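Local structure of actibind (3D3Z) at residues L31-W36 with T49-W54. The protein cleaves RNA as a T2-family endoribonuclease, probably without strict base specificity but with a preference for adenylic acid. Numbering follows the deposited sequence.
Sequences LQTQFW and TIHGLW. With D3Z (1-(5-deoxy-beta-L-xylofuranosyl)pyrimidine-2,4(1H,3H)-dione), chain E.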
loop_
_atom_site.group_PDB
_atom_site.type_symbol
_atom_site.label_atom_id
_atom_site.label_comp_id
_atom_site.label_asym_id
_atom_site.label_seq_id
_atom_site.Cartn_x
_atom_site.Cartn_y
_atom_site.Cartn_z
ATOM N N LEU A 31 -3.435 -4.988 -1.745
ATOM C CA LEU A 31 -3.928 -3.801 -1.050
ATOM C C LEU A 31 -2.821 -2.792 -0.884
ATOM O O LEU A 31 -1.865 -3.057 -0.186
ATOM C CB LEU A 31 -4.499 -4.173 0.334
ATOM C CG LEU A 31 -5.807 -4.962 0.416
ATOM C CD1 LEU A 31 -5.811 -6.361 -0.302
ATOM C CD2 LEU A 31 -6.122 -5.120 1.885
ATOM N N GLN A 32 -2.977 -1.642 -1.522
ATOM C CA GLN A 32 -2.117 -0.496 -1.250
ATOM C C GLN A 32 -2.781 0.292 -0.117
ATOM O O GLN A 32 -3.846 0.871 -0.267
ATOM C CB GLN A 32 -1.884 0.382 -2.467
ATOM C CG GLN A 32 -0.588 1.240 -2.400
ATOM C CD GLN A 32 -0.614 2.362 -1.361
ATOM O OE1 GLN A 32 -1.292 3.390 -1.532
ATOM N NE2 GLN A 32 0.252 2.237 -0.324
ATOM N N THR A 33 -2.113 0.293 1.035
ATOM C CA THR A 33 -2.713 0.852 2.267
ATOM C C THR A 33 -2.013 2.158 2.654
ATOM O O THR A 33 -0.809 2.329 2.413
ATOM C CB THR A 33 -2.664 -0.154 3.411
ATOM O OG1 THR A 33 -1.302 -0.480 3.698
ATOM C CG2 THR A 33 -3.395 -1.397 2.995
ATOM N N GLN A 34 -2.786 3.088 3.216
ATOM C CA GLN A 34 -2.304 4.397 3.578
ATOM C C GLN A 34 -2.738 4.862 4.984
ATOM O O GLN A 34 -3.734 4.403 5.521
ATOM C CB GLN A 34 -2.807 5.400 2.535
ATOM C CG GLN A 34 -2.398 5.091 1.126
ATOM C CD GLN A 34 -2.888 6.118 0.128
ATOM O OE1 GLN A 34 -3.351 7.216 0.516
ATOM N NE2 GLN A 34 -2.678 5.830 -1.159
ATOM N N PHE A 35 -1.995 5.804 5.558
ATOM C CA PHE A 35 -2.324 6.408 6.837
ATOM C C PHE A 35 -2.565 7.902 6.736
ATOM O O PHE A 35 -1.932 8.544 5.943
ATOM C CB PHE A 35 -1.097 6.334 7.735
ATOM C CG PHE A 35 -0.905 5.024 8.380
ATOM C CD1 PHE A 35 -1.957 4.393 8.998
ATOM C CD2 PHE A 35 0.358 4.442 8.443
ATOM C CE1 PHE A 35 -1.765 3.217 9.645
ATOM C CE2 PHE A 35 0.534 3.250 9.094
ATOM C CZ PHE A 35 -0.522 2.645 9.688
ATOM N N TRP A 36 -3.447 8.405 7.597
ATOM C CA TRP A 36 -3.541 9.823 7.948
ATOM C C TRP A 36 -3.124 9.968 9.444
ATOM O O TRP A 36 -3.921 9.704 10.373
ATOM C CB TRP A 36 -4.983 10.343 7.660
ATOM C CG TRP A 36 -5.119 11.788 7.942
ATOM C CD1 TRP A 36 -5.754 12.391 9.030
ATOM C CD2 TRP A 36 -4.598 12.844 7.147
ATOM N NE1 TRP A 36 -5.621 13.754 8.941
ATOM C CE2 TRP A 36 -4.954 14.063 7.783
ATOM C CE3 TRP A 36 -3.891 12.890 5.937
ATOM C CZ2 TRP A 36 -4.589 15.293 7.270
ATOM C CZ3 TRP A 36 -3.533 14.133 5.421
ATOM C CH2 TRP A 36 -3.891 15.314 6.084
ATOM N N THR A 49 0.210 9.234 3.893
ATOM C CA THR A 49 1.467 8.467 3.857
ATOM C C THR A 49 1.202 6.970 3.633
ATOM O O THR A 49 0.075 6.488 3.729
ATOM C CB THR A 49 2.240 8.673 5.139
ATOM O OG1 THR A 49 1.418 8.402 6.269
ATOM C CG2 THR A 49 2.712 10.123 5.226
ATOM N N ILE A 50 2.272 6.232 3.331
ATOM C CA ILE A 50 2.247 4.821 3.054
ATOM C C ILE A 50 2.211 4.024 4.344
ATOM O O ILE A 50 2.934 4.289 5.299
ATOM C CB ILE A 50 3.531 4.307 2.234
ATOM C CG1 ILE A 50 3.651 5.054 0.874
ATOM C CG2 ILE A 50 3.498 2.771 2.078
ATOM C CD1 ILE A 50 5.047 4.985 0.154
ATOM N N HIS A 51 1.341 3.045 4.357
ATOM C CA HIS A 51 1.369 1.976 5.332
ATOM C C HIS A 51 2.093 0.758 4.711
ATOM O O HIS A 51 3.041 0.249 5.260
ATOM C CB HIS A 51 -0.062 1.631 5.779
ATOM C CG HIS A 51 -0.145 0.669 6.938
ATOM N ND1 HIS A 51 -1.346 0.384 7.560
ATOM C CD2 HIS A 51 0.801 -0.042 7.606
ATOM C CE1 HIS A 51 -1.132 -0.474 8.548
ATOM N NE2 HIS A 51 0.167 -0.728 8.612
ATOM N N GLY A 52 1.600 0.295 3.584
ATOM C CA GLY A 52 2.182 -0.855 2.868
ATOM C C GLY A 52 1.509 -1.307 1.587
ATOM O O GLY A 52 0.753 -0.571 0.961
ATOM N N LEU A 53 1.836 -2.541 1.219
ATOM C CA LEU A 53 1.257 -3.284 0.122
ATOM C C LEU A 53 1.097 -4.723 0.602
ATOM O O LEU A 53 2.069 -5.348 0.975
ATOM C CB LEU A 53 2.167 -3.195 -1.122
ATOM C CG LEU A 53 1.665 -3.970 -2.367
ATOM C CD1 LEU A 53 0.338 -3.370 -2.959
ATOM C CD2 LEU A 53 2.808 -3.992 -3.437
ATOM N N TRP A 54 -0.139 -5.214 0.638
ATOM C CA TRP A 54 -0.477 -6.465 1.275
ATOM C C TRP A 54 -1.164 -7.384 0.305
ATOM O O TRP A 54 -2.156 -6.976 -0.340
ATOM C CB TRP A 54 -1.460 -6.264 2.463
ATOM C CG TRP A 54 -1.089 -5.239 3.467
ATOM C CD1 TRP A 54 0.172 -4.745 3.751
ATOM C CD2 TRP A 54 -1.974 -4.608 4.376
ATOM N NE1 TRP A 54 0.092 -3.779 4.741
ATOM C CE2 TRP A 54 -1.209 -3.702 5.166
ATOM C CE3 TRP A 54 -3.347 -4.687 4.588
ATOM C CZ2 TRP A 54 -1.789 -2.873 6.147
ATOM C CZ3 TRP A 54 -3.925 -3.866 5.589
ATOM C CH2 TRP A 54 -3.141 -2.968 6.345
HETATM N N1 D3Z E . 2.517 1.994 12.788
HETATM C C2 D3Z E . 3.872 2.356 12.652
HETATM N N3 D3Z E . 4.191 3.460 11.983
HETATM C C4 D3Z E . 3.265 4.237 11.420
HETATM C C5 D3Z E . 1.946 3.889 11.547
HETATM C C6 D3Z E . 1.574 2.748 12.245
HETATM O O2 D3Z E . 4.784 1.665 13.151
HETATM O O4 D3Z E . 3.549 5.280 10.796
HETATM C "C1'" D3Z E . 2.140 0.797 13.495
HETATM C "C2'" D3Z E . 3.343 -0.120 13.418
HETATM O "O2'" D3Z E . 3.931 -0.267 14.724
HETATM C "C3'" D3Z E . 2.845 -1.407 12.785
HETATM C "C4'" D3Z E . 1.358 -1.230 12.536
HETATM O "O3'" D3Z E . 3.497 -1.640 11.547
HETATM O "O4'" D3Z E . 1.045 0.146 12.828
HETATM C "C5'" D3Z E . 1.031 -1.616 11.098
HETATM O O HOH W 1 -3.591 1.592 6.488
HETATM O O HOH W 2 0.168 10.465 7.480
#
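L31-F35 pairs antiparallel with T49-W54, between the doubly hydrogen-bonded pairs L31-W54 and F35-T49, where F35 N gives to T49 O at 2.8 Å. In between lies a classic beta bulge: H51 and G52 both face T33, whose carbonyl O takes H51 N at 3.0 Å and, weakly, G52 N. G52 O is gripped from opposite faces of its plane by T33 N and by Q32 NE2, the latter at 3.1 Å, with G52 O lying out of the amide plane of Q32. The bulge puts H51 on the same side as F35, T33 and W54, the face that lines the ligand pocket and the predicted active site of this T2 ribonuclease. CG of H51, a predicted catalytic residue, is anti to its backbone N (chi1 -172°). F35 stacks offset on one imidazole face, planes at 21°, its CZ over the centre and 3.2 Å from H51 ND1; the edge of the W54 indole comes against the other, CZ2 offset toward the rim. A water in the imidazole plane joins ND1 to Q34 O. T33 CG2 makes a CH-pi contact over the face of the W54 six-membered ring, 3.5 Å from its centroid, and W54 NE1 hydrogen-bonds to E111, another predicted catalytic residue. F35 and H51 line the pocket of the bound nucleoside.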